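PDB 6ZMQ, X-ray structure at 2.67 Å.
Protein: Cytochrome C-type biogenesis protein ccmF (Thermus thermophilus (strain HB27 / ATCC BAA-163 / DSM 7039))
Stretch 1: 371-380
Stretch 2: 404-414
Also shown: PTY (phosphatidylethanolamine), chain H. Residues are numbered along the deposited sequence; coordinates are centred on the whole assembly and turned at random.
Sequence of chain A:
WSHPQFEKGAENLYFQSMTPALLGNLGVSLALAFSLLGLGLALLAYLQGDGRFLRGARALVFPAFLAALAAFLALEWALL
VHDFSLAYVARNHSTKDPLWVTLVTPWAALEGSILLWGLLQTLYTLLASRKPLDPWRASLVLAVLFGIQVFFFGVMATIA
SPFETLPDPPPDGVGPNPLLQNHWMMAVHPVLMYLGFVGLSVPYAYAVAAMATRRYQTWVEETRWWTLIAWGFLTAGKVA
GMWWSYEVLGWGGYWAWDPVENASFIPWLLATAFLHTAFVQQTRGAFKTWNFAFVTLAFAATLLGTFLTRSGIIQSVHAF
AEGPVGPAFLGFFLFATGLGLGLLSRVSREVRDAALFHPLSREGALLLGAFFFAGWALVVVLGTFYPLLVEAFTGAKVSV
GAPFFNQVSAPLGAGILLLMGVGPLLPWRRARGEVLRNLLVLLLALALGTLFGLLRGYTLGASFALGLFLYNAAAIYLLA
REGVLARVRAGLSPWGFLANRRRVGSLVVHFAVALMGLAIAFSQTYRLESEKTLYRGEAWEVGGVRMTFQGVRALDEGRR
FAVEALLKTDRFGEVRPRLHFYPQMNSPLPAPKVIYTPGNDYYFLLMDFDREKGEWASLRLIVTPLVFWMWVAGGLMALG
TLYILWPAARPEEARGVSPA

Stretch 1 (371-380) FFFAGWALVV
Stretch 2, residues 404-414: FFNQVSAPLGA

Residues 371-380 and 404-414 each lie within a longer helix, and the two run antiparallel at 174°, their axes approaching to 10.2 Å. Phi and psi are helical, mostly near -70° and -40°, with psi of Gln407 at -21°, but the second helix kinks at Pro411, whose nitrogen carries no hydrogen to bond to the preceding turn. CA atoms set the register: Phe372 lies 6.6 Å from Leu412, Val379 7.7 Å from Val408 and Val380 7.0 Å from Phe405.

The main bump is Leu412 (chi1 m, chi2 t). Its CD1 packs against Gly375 and Trp376, 4.4 Å from Gly375 C, 3.8 Å from Trp376 CA and, in apolar contact, 3.9 Å from Trp376 CB. The ring of Phe372 (chi1 -90°) lies obliquely by the same turn, CD2 4.1 Å from Leu412 O.

Trp376 (chi1 t, chi2 -10°) starts sideways, but its indole reaches the second helix. CZ3 comes 4.4 Å from Gly413 CA, obliquely to the ring, while NE1 donates a weak hydrogen bond to OG of Ser409 (chi1 m), 3.4 Å and 135°, though the position of OG is less certain.

Farther along, Val379 (t) and Val408 (m) point toward each other's helix, their methyls in van der Waals contact, CG1 to CG2 at 3.7 Å. Phe405 (chi1 m, chi2 -45°) presents its ring edge to Val379 O, 4.0 Å from CE1, and the same CE1 packs 3.8 Å from Val380 CA.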

ATOM      1  N   PHE A 371      16.536  -6.739  -8.995  1.00 69.90           N
ATOM      2  CA  PHE A 371      16.169  -7.857  -9.858  1.00 55.02           C
ATOM      3  C   PHE A 371      15.371  -8.911  -9.104  1.00 50.62           C
ATOM      4  O   PHE A 371      14.487  -9.549  -9.682  1.00 55.29           O
ATOM      5  CB  PHE A 371      17.414  -8.497 -10.467  1.00 55.22           C
ATOM      6  CG  PHE A 371      17.687  -8.071 -11.874  1.00 58.87           C
ATOM      7  CD1 PHE A 371      16.781  -8.367 -12.886  1.00 68.16           C
ATOM      8  CD2 PHE A 371      18.865  -7.416 -12.197  1.00 54.49           C
ATOM      9  CE1 PHE A 371      17.036  -7.987 -14.197  1.00 70.55           C
ATOM     10  CE2 PHE A 371      19.132  -7.038 -13.505  1.00 60.57           C
ATOM     11  CZ  PHE A 371      18.216  -7.324 -14.504  1.00 68.46           C
ATOM     12  N   PHE A 372      15.693  -9.125  -7.827  1.00 48.41           N
ATOM     13  CA  PHE A 372      14.948 -10.074  -7.000  1.00 45.11           C
ATOM     14  C   PHE A 372      13.530  -9.579  -6.726  1.00 48.68           C
ATOM     15  O   PHE A 372      12.573 -10.367  -6.751  1.00 51.21           O
ATOM     16  CB  PHE A 372      15.692 -10.306  -5.684  1.00 42.28           C
ATOM     17  CG  PHE A 372      16.682 -11.447  -5.718  1.00 54.37           C
ATOM     18  CD1 PHE A 372      17.443 -11.707  -6.854  1.00 67.76           C
ATOM     19  CD2 PHE A 372      16.856 -12.252  -4.596  1.00 43.97           C
ATOM     20  CE1 PHE A 372      18.358 -12.746  -6.873  1.00 60.13           C
ATOM     21  CE2 PHE A 372      17.765 -13.294  -4.610  1.00 45.38           C
ATOM     22  CZ  PHE A 372      18.516 -13.540  -5.752  1.00 53.09           C
ATOM     23  N   PHE A 373      13.383  -8.267  -6.486  1.00 50.53           N
ATOM     24  CA  PHE A 373      12.063  -7.658  -6.297  1.00 44.47           C
ATOM     25  C   PHE A 373      11.224  -7.740  -7.575  1.00 53.89           C
ATOM     26  O   PHE A 373      10.044  -8.125  -7.539  1.00 66.56           O
ATOM     27  CB  PHE A 373      12.220  -6.196  -5.872  1.00 37.41           C
ATOM     28  CG  PHE A 373      12.490  -5.998  -4.404  1.00 28.16           C
ATOM     29  CD1 PHE A 373      11.562  -6.380  -3.451  1.00 31.38           C
ATOM     30  CD2 PHE A 373      13.667  -5.398  -3.985  1.00 29.18           C
ATOM     31  CE1 PHE A 373      11.812  -6.182  -2.108  1.00 41.59           C
ATOM     32  CE2 PHE A 373      13.932  -5.209  -2.644  1.00 33.25           C
ATOM     33  CZ  PHE A 373      13.004  -5.599  -1.712  1.00 39.42           C
ATOM     34  N   ALA A 374      11.828  -7.371  -8.714  1.00 51.62           N
ATOM     35  CA  ALA A 374      11.153  -7.437 -10.009  1.00 48.90           C
ATOM     36  C   ALA A 374      10.835  -8.870 -10.407  1.00 50.94           C
ATOM     37  O   ALA A 374       9.783  -9.129 -10.998  1.00 61.59           O
ATOM     38  CB  ALA A 374      12.020  -6.768 -11.079  1.00 53.69           C
ATOM     39  N   GLY A 375      11.723  -9.811 -10.075  1.00 44.57           N
ATOM     40  CA  GLY A 375      11.450 -11.215 -10.328  1.00 48.65           C
ATOM     41  C   GLY A 375      10.326 -11.760  -9.473  1.00 52.61           C
ATOM     42  O   GLY A 375       9.552 -12.602  -9.921  1.00 61.33           O
ATOM     43  N   TRP A 376      10.228 -11.284  -8.231  1.00 53.37           N
ATOM     44  CA  TRP A 376       9.125 -11.659  -7.350  1.00 50.63           C
ATOM     45  C   TRP A 376       7.785 -11.167  -7.898  1.00 55.64           C
ATOM     46  O   TRP A 376       6.812 -11.933  -7.958  1.00 63.54           O
ATOM     47  CB  TRP A 376       9.404 -11.103  -5.948  1.00 35.15           C
ATOM     48  CG  TRP A 376       8.598 -11.692  -4.800  1.00 33.82           C
ATOM     49  CD1 TRP A 376       7.521 -12.525  -4.883  1.00 44.02           C
ATOM     50  CD2 TRP A 376       8.822 -11.478  -3.392  1.00 27.35           C
ATOM     51  NE1 TRP A 376       7.063 -12.829  -3.625  1.00 43.10           N
ATOM     52  CE2 TRP A 376       7.851 -12.196  -2.697  1.00 33.30           C
ATOM     53  CE3 TRP A 376       9.757 -10.740  -2.662  1.00 23.58           C
ATOM     54  CZ2 TRP A 376       7.793 -12.196  -1.313  1.00 35.07           C
ATOM     55  CZ3 TRP A 376       9.685 -10.744  -1.288  1.00 27.41           C
ATOM     56  CH2 TRP A 376       8.727 -11.462  -0.641  1.00 35.02           C
ATOM     57  N   ALA A 377       7.724  -9.889  -8.303  1.00 45.02           N
ATOM     58  CA  ALA A 377       6.510  -9.336  -8.914  1.00 41.65           C
ATOM     59  C   ALA A 377       6.181 -10.022 -10.242  1.00 47.54           C
ATOM     60  O   ALA A 377       5.004 -10.243 -10.567  1.00 57.15           O
ATOM     61  CB  ALA A 377       6.668  -7.824  -9.098  1.00 48.88           C
ATOM     62  N   LEU A 378       7.220 -10.379 -11.006  1.00 43.72           N
ATOM     63  CA  LEU A 378       7.074 -11.145 -12.241  1.00 44.70           C
ATOM     64  C   LEU A 378       6.482 -12.526 -11.983  1.00 63.34           C
ATOM     65  O   LEU A 378       5.618 -12.983 -12.735  1.00 79.07           O
ATOM     66  CB  LEU A 378       8.439 -11.273 -12.927  1.00 42.76           C
ATOM     67  CG  LEU A 378       8.571 -12.004 -14.268  1.00 47.01           C
ATOM     68  CD1 LEU A 378       7.517 -11.501 -15.265  1.00 51.68           C
ATOM     69  CD2 LEU A 378       9.986 -11.910 -14.856  1.00 48.80           C
ATOM     70  N   VAL A 379       6.931 -13.207 -10.921  1.00 60.85           N
ATOM     71  CA  VAL A 379       6.410 -14.540 -10.612  1.00 55.68           C
ATOM     72  C   VAL A 379       4.977 -14.463 -10.075  1.00 66.39           C
ATOM     73  O   VAL A 379       4.145 -15.320 -10.401  1.00 78.51           O
ATOM     74  CB  VAL A 379       7.378 -15.283  -9.658  1.00 42.16           C
ATOM     75  CG1 VAL A 379       6.811 -16.581  -9.158  1.00 42.50           C
ATOM     76  CG2 VAL A 379       8.640 -15.674 -10.406  1.00 41.79           C
ATOM     77  N   VAL A 380       4.638 -13.410  -9.322  1.00 57.79           N
ATOM     78  CA  VAL A 380       3.269 -13.263  -8.819  1.00 43.27           C
ATOM     79  C   VAL A 380       2.294 -12.953  -9.965  1.00 49.43           C
ATOM     80  O   VAL A 380       1.198 -13.534 -10.035  1.00 60.56           O
ATOM     81  CB  VAL A 380       3.232 -12.201  -7.695  1.00 29.93           C
ATOM     82  CG1 VAL A 380       1.818 -11.824  -7.309  1.00 30.62           C
ATOM     83  CG2 VAL A 380       3.960 -12.712  -6.457  1.00 30.19           C
ATOM     84  N   PHE A 404       2.177 -22.564  -4.621  1.00 88.23           N
ATOM     85  CA  PHE A 404       2.991 -21.857  -5.615  1.00 83.48           C
ATOM     86  C   PHE A 404       3.590 -20.585  -5.020  1.00 78.43           C
ATOM     87  O   PHE A 404       4.813 -20.406  -5.036  1.00 83.70           O
ATOM     88  CB  PHE A 404       2.120 -21.522  -6.844  1.00 77.05           C
ATOM     89  CG  PHE A 404       2.879 -21.131  -8.130  1.00 65.01           C
ATOM     90  CD1 PHE A 404       4.275 -21.046  -8.209  1.00 52.14           C
ATOM     91  CD2 PHE A 404       2.143 -20.800  -9.265  1.00 62.85           C
ATOM     92  CE1 PHE A 404       4.903 -20.660  -9.384  1.00 54.11           C
ATOM     93  CE2 PHE A 404       2.767 -20.419 -10.446  1.00 57.93           C
ATOM     94  CZ  PHE A 404       4.146 -20.349 -10.503  1.00 55.67           C
ATOM     95  N   PHE A 405       2.744 -19.714  -4.467  1.00 69.31           N
ATOM     96  CA  PHE A 405       3.218 -18.406  -4.031  1.00 63.86           C
ATOM     97  C   PHE A 405       4.087 -18.498  -2.780  1.00 69.55           C
ATOM     98  O   PHE A 405       5.061 -17.750  -2.655  1.00 86.95           O
ATOM     99  CB  PHE A 405       2.043 -17.446  -3.848  1.00 52.53           C
ATOM    100  CG  PHE A 405       1.384 -17.061  -5.146  1.00 44.90           C
ATOM    101  CD1 PHE A 405       2.165 -16.701  -6.237  1.00 45.03           C
ATOM    102  CD2 PHE A 405      -0.000 -17.031  -5.271  1.00 50.24           C
ATOM    103  CE1 PHE A 405       1.585 -16.344  -7.436  1.00 45.63           C
ATOM    104  CE2 PHE A 405      -0.590 -16.668  -6.474  1.00 45.72           C
ATOM    105  CZ  PHE A 405       0.209 -16.325  -7.556  1.00 41.53           C
ATOM    106  N   ASN A 406       3.793 -19.439  -1.875  1.00 58.04           N
ATOM    107  CA  ASN A 406       4.653 -19.622  -0.706  1.00 57.42           C
ATOM    108  C   ASN A 406       6.023 -20.187  -1.092  1.00 66.43           C
ATOM    109  O   ASN A 406       7.065 -19.709  -0.608  1.00 71.07           O
ATOM    110  CB  ASN A 406       3.967 -20.519   0.321  1.00 59.07           C
ATOM    111  CG  ASN A 406       2.904 -19.784   1.125  1.00 68.10           C
ATOM    112  OD1 ASN A 406       2.891 -18.554   1.187  1.00 63.71           O
ATOM    113  ND2 ASN A 406       2.024 -20.540   1.767  1.00 70.39           N
ATOM    114  N   GLN A 407       6.047 -21.195  -1.979  1.00 66.54           N
ATOM    115  CA  GLN A 407       7.313 -21.831  -2.325  1.00 67.87           C
ATOM    116  C   GLN A 407       8.154 -20.952  -3.245  1.00 62.65           C
ATOM    117  O   GLN A 407       9.366 -21.164  -3.360  1.00 66.73           O
ATOM    118  CB  GLN A 407       7.080 -23.216  -2.939  1.00 77.96           C
ATOM    119  CG  GLN A 407       6.874 -23.267  -4.444  1.00 86.27           C
ATOM    120  CD  GLN A 407       6.241 -24.575  -4.877  1.00 93.33           C
ATOM    121  OE1 GLN A 407       5.703 -25.315  -4.056  1.00 93.87           O
ATOM    122  NE2 GLN A 407       6.315 -24.869  -6.166  1.00 97.10           N
ATOM    123  N   VAL A 408       7.537 -19.989  -3.942  1.00 54.00           N
ATOM    124  CA  VAL A 408       8.368 -19.006  -4.638  1.00 53.06           C
ATOM    125  C   VAL A 408       8.798 -17.879  -3.695  1.00 60.14           C
ATOM    126  O   VAL A 408       9.888 -17.322  -3.855  1.00 60.21           O
ATOM    127  CB  VAL A 408       7.700 -18.469  -5.926  1.00 50.30           C
ATOM    128  CG1 VAL A 408       7.411 -19.608  -6.907  1.00 57.51           C
ATOM    129  CG2 VAL A 408       6.464 -17.628  -5.653  1.00 51.49           C
ATOM    130  N   SER A 409       7.972 -17.526  -2.697  1.00 64.19           N
ATOM    131  CA  SER A 409       8.268 -16.343  -1.890  1.00 62.69           C
ATOM    132  C   SER A 409       9.367 -16.604  -0.869  1.00 58.80           C
ATOM    133  O   SER A 409      10.121 -15.686  -0.527  1.00 70.16           O
ATOM    134  CB  SER A 409       7.001 -15.836  -1.202  1.00 60.52           C
ATOM    135  OG  SER A 409       5.936 -15.726  -2.130  1.00 56.97           O
ATOM    136  N   ALA A 410       9.461 -17.835  -0.355  1.00 48.06           N
ATOM    137  CA  ALA A 410      10.442 -18.089   0.703  1.00 54.01           C
ATOM    138  C   ALA A 410      11.908 -18.054   0.230  1.00 62.18           C
ATOM    139  O   ALA A 410      12.732 -17.449   0.946  1.00 74.45           O
ATOM    140  CB  ALA A 410      10.064 -19.371   1.459  1.00 55.35           C
ATOM    141  N   PRO A 411      12.311 -18.631  -0.933  1.00 49.94           N
ATOM    142  CA  PRO A 411      13.695 -18.385  -1.402  1.00 45.66           C
ATOM    143  C   PRO A 411      13.982 -16.942  -1.784  1.00 60.06           C
ATOM    144  O   PRO A 411      15.084 -16.445  -1.528  1.00 66.16           O
ATOM    145  CB  PRO A 411      13.815 -19.300  -2.637  1.00 34.77           C
ATOM    146  CG  PRO A 411      12.408 -19.665  -2.965  1.00 35.22           C
ATOM    147  CD  PRO A 411      11.823 -19.833  -1.631  1.00 41.15           C
ATOM    148  N   LEU A 412      13.018 -16.265  -2.409  1.00 61.86           N
ATOM    149  CA  LEU A 412      13.230 -14.891  -2.850  1.00 49.39           C
ATOM    150  C   LEU A 412      13.289 -13.935  -1.657  1.00 55.01           C
ATOM    151  O   LEU A 412      14.072 -12.970  -1.650  1.00 55.74           O
ATOM    152  CB  LEU A 412      12.118 -14.512  -3.829  1.00 35.59           C
ATOM    153  CG  LEU A 412      12.136 -15.249  -5.175  1.00 31.67           C
ATOM    154  CD1 LEU A 412      11.267 -14.513  -6.152  1.00 27.19           C
ATOM    155  CD2 LEU A 412      13.531 -15.424  -5.747  1.00 42.01           C
ATOM    156  N   GLY A 413      12.484 -14.213  -0.627  1.00 51.15           N
ATOM    157  CA  GLY A 413      12.578 -13.469   0.616  1.00 49.09           C
ATOM    158  C   GLY A 413      13.886 -13.699   1.348  1.00 47.31           C
ATOM    159  O   GLY A 413      14.456 -12.760   1.915  1.00 50.30           O
ATOM    160  N   ALA A 414      14.378 -14.947   1.336  1.00 42.14           N
ATOM    161  CA  ALA A 414      15.704 -15.246   1.880  1.00 39.14           C
ATOM    162  C   ALA A 414      16.807 -14.508   1.125  1.00 52.97           C
ATOM    163  O   ALA A 414      17.757 -13.992   1.736  1.00 73.08           O
ATOM    164  CB  ALA A 414      15.948 -16.756   1.847  1.00 36.62           C
TER
HETATM  165  C1  PTY H 707       7.384 -23.697   5.600  1.00 98.10           C
HETATM  166  C2  PTY H 707      10.003 -25.528  -0.437  1.00 79.07           C
HETATM  167  C3  PTY H 707      10.154 -26.453   0.771  1.00 88.44           C
HETATM  168  O4  PTY H 707       6.747 -22.453   5.625  1.00 87.64           O
HETATM  169  C5  PTY H 707       9.549 -24.843   5.103  1.00112.60           C
HETATM  170  C6  PTY H 707       8.830 -23.498   5.147  1.00103.93           C
HETATM  171  O7  PTY H 707       9.491 -22.632   6.027  1.00100.81           O
HETATM  172  C8  PTY H 707       9.883 -21.431   5.423  1.00 88.38           C
HETATM  173  O10 PTY H 707       9.339 -20.416   5.715  1.00 83.12           O
HETATM  174  C11 PTY H 707      10.994 -21.448   4.371  1.00 86.02           C
HETATM  175  C12 PTY H 707      12.215 -20.656   4.833  1.00 81.10           C
HETATM  176  C13 PTY H 707      13.472 -21.329   4.276  1.00 65.61           C
HETATM  177  C14 PTY H 707      13.608 -21.027   2.783  1.00 46.70           C
HETATM  178  C15 PTY H 707      14.903 -21.624   2.234  1.00 43.95           C
HETATM  179  C16 PTY H 707      15.939 -20.538   1.923  1.00 47.48           C
HETATM  180  C17 PTY H 707      17.286 -21.217   1.654  1.00 51.97           C
HETATM  181  C18 PTY H 707      18.376 -20.221   1.240  1.00 46.42           C
HETATM  182  C19 PTY H 707      19.739 -20.917   1.348  1.00 48.44           C
HETATM  183  C20 PTY H 707      20.901 -19.941   1.568  1.00 49.47           C
HETATM  184  C21 PTY H 707      22.103 -20.705   2.136  1.00 52.79           C
HETATM  185  C22 PTY H 707      23.294 -20.684   1.171  1.00 55.45           C
HETATM  186  C23 PTY H 707      24.526 -21.324   1.821  1.00 65.48           C
HETATM  187  C24 PTY H 707      25.802 -20.870   1.108  1.00 69.99           C
HETATM  188  C25 PTY H 707      27.021 -21.148   1.987  1.00 65.41           C
HETATM  189  C26 PTY H 707      28.002 -19.987   1.848  1.00 61.10           C
HETATM  190  C27 PTY H 707      29.196 -20.430   1.007  1.00 50.24           C
HETATM  191  C28 PTY H 707      29.845 -19.207   0.365  1.00 37.40           C
HETATM  192  C29 PTY H 707      28.916 -18.669  -0.721  1.00 33.80           C
HETATM  193  C30 PTY H 707       5.462 -22.444   5.069  1.00 77.37           C
HETATM  194  C31 PTY H 707       4.920 -21.183   4.394  1.00 67.09           C
HETATM  195  O30 PTY H 707       4.784 -23.412   5.125  1.00 75.19           O
HETATM  196  C32 PTY H 707       6.048 -20.181   4.156  1.00 58.71           C
HETATM  197  C33 PTY H 707       5.501 -18.958   3.420  1.00 58.01           C
HETATM  198  C34 PTY H 707       6.644 -18.252   2.697  1.00 61.60           C
HETATM  199  C35 PTY H 707       7.540 -17.562   3.721  1.00 67.32           C
HETATM  200  C36 PTY H 707       7.692 -16.093   3.338  1.00 68.95           C
HETATM  201  C37 PTY H 707       9.065 -15.582   3.769  1.00 69.65           C
HETATM  202  C38 PTY H 707       9.188 -14.142   3.285  1.00 55.40           C
HETATM  203  C39 PTY H 707      10.164 -13.384   4.175  1.00 48.27           C
HETATM  204  C40 PTY H 707       9.905 -11.887   4.050  1.00 48.46           C
HETATM  205  C41 PTY H 707      11.256 -11.193   3.886  1.00 53.74           C
HETATM  206  C42 PTY H 707      11.071  -9.679   3.912  1.00 49.99           C
HETATM  207  C43 PTY H 707      10.351  -9.253   2.636  1.00 41.51           C
HETATM  208  C44 PTY H 707      10.481  -7.744   2.431  1.00 44.30           C
HETATM  209  P1  PTY H 707       9.334 -26.703   3.239  0.60103.04           P
HETATM  210  O11 PTY H 707       9.753 -25.784   1.935  1.00 95.97           O
HETATM  211  O12 PTY H 707      10.544 -27.453   3.738  1.00110.34           O
HETATM  212  O13 PTY H 707       8.288 -27.705   2.818  1.00 94.46           O
HETATM  213  O14 PTY H 707       8.723 -25.764   4.449  1.00111.59           O
HETATM  214  N1  PTY H 707      10.672 -26.092  -1.598  1.00 73.41           N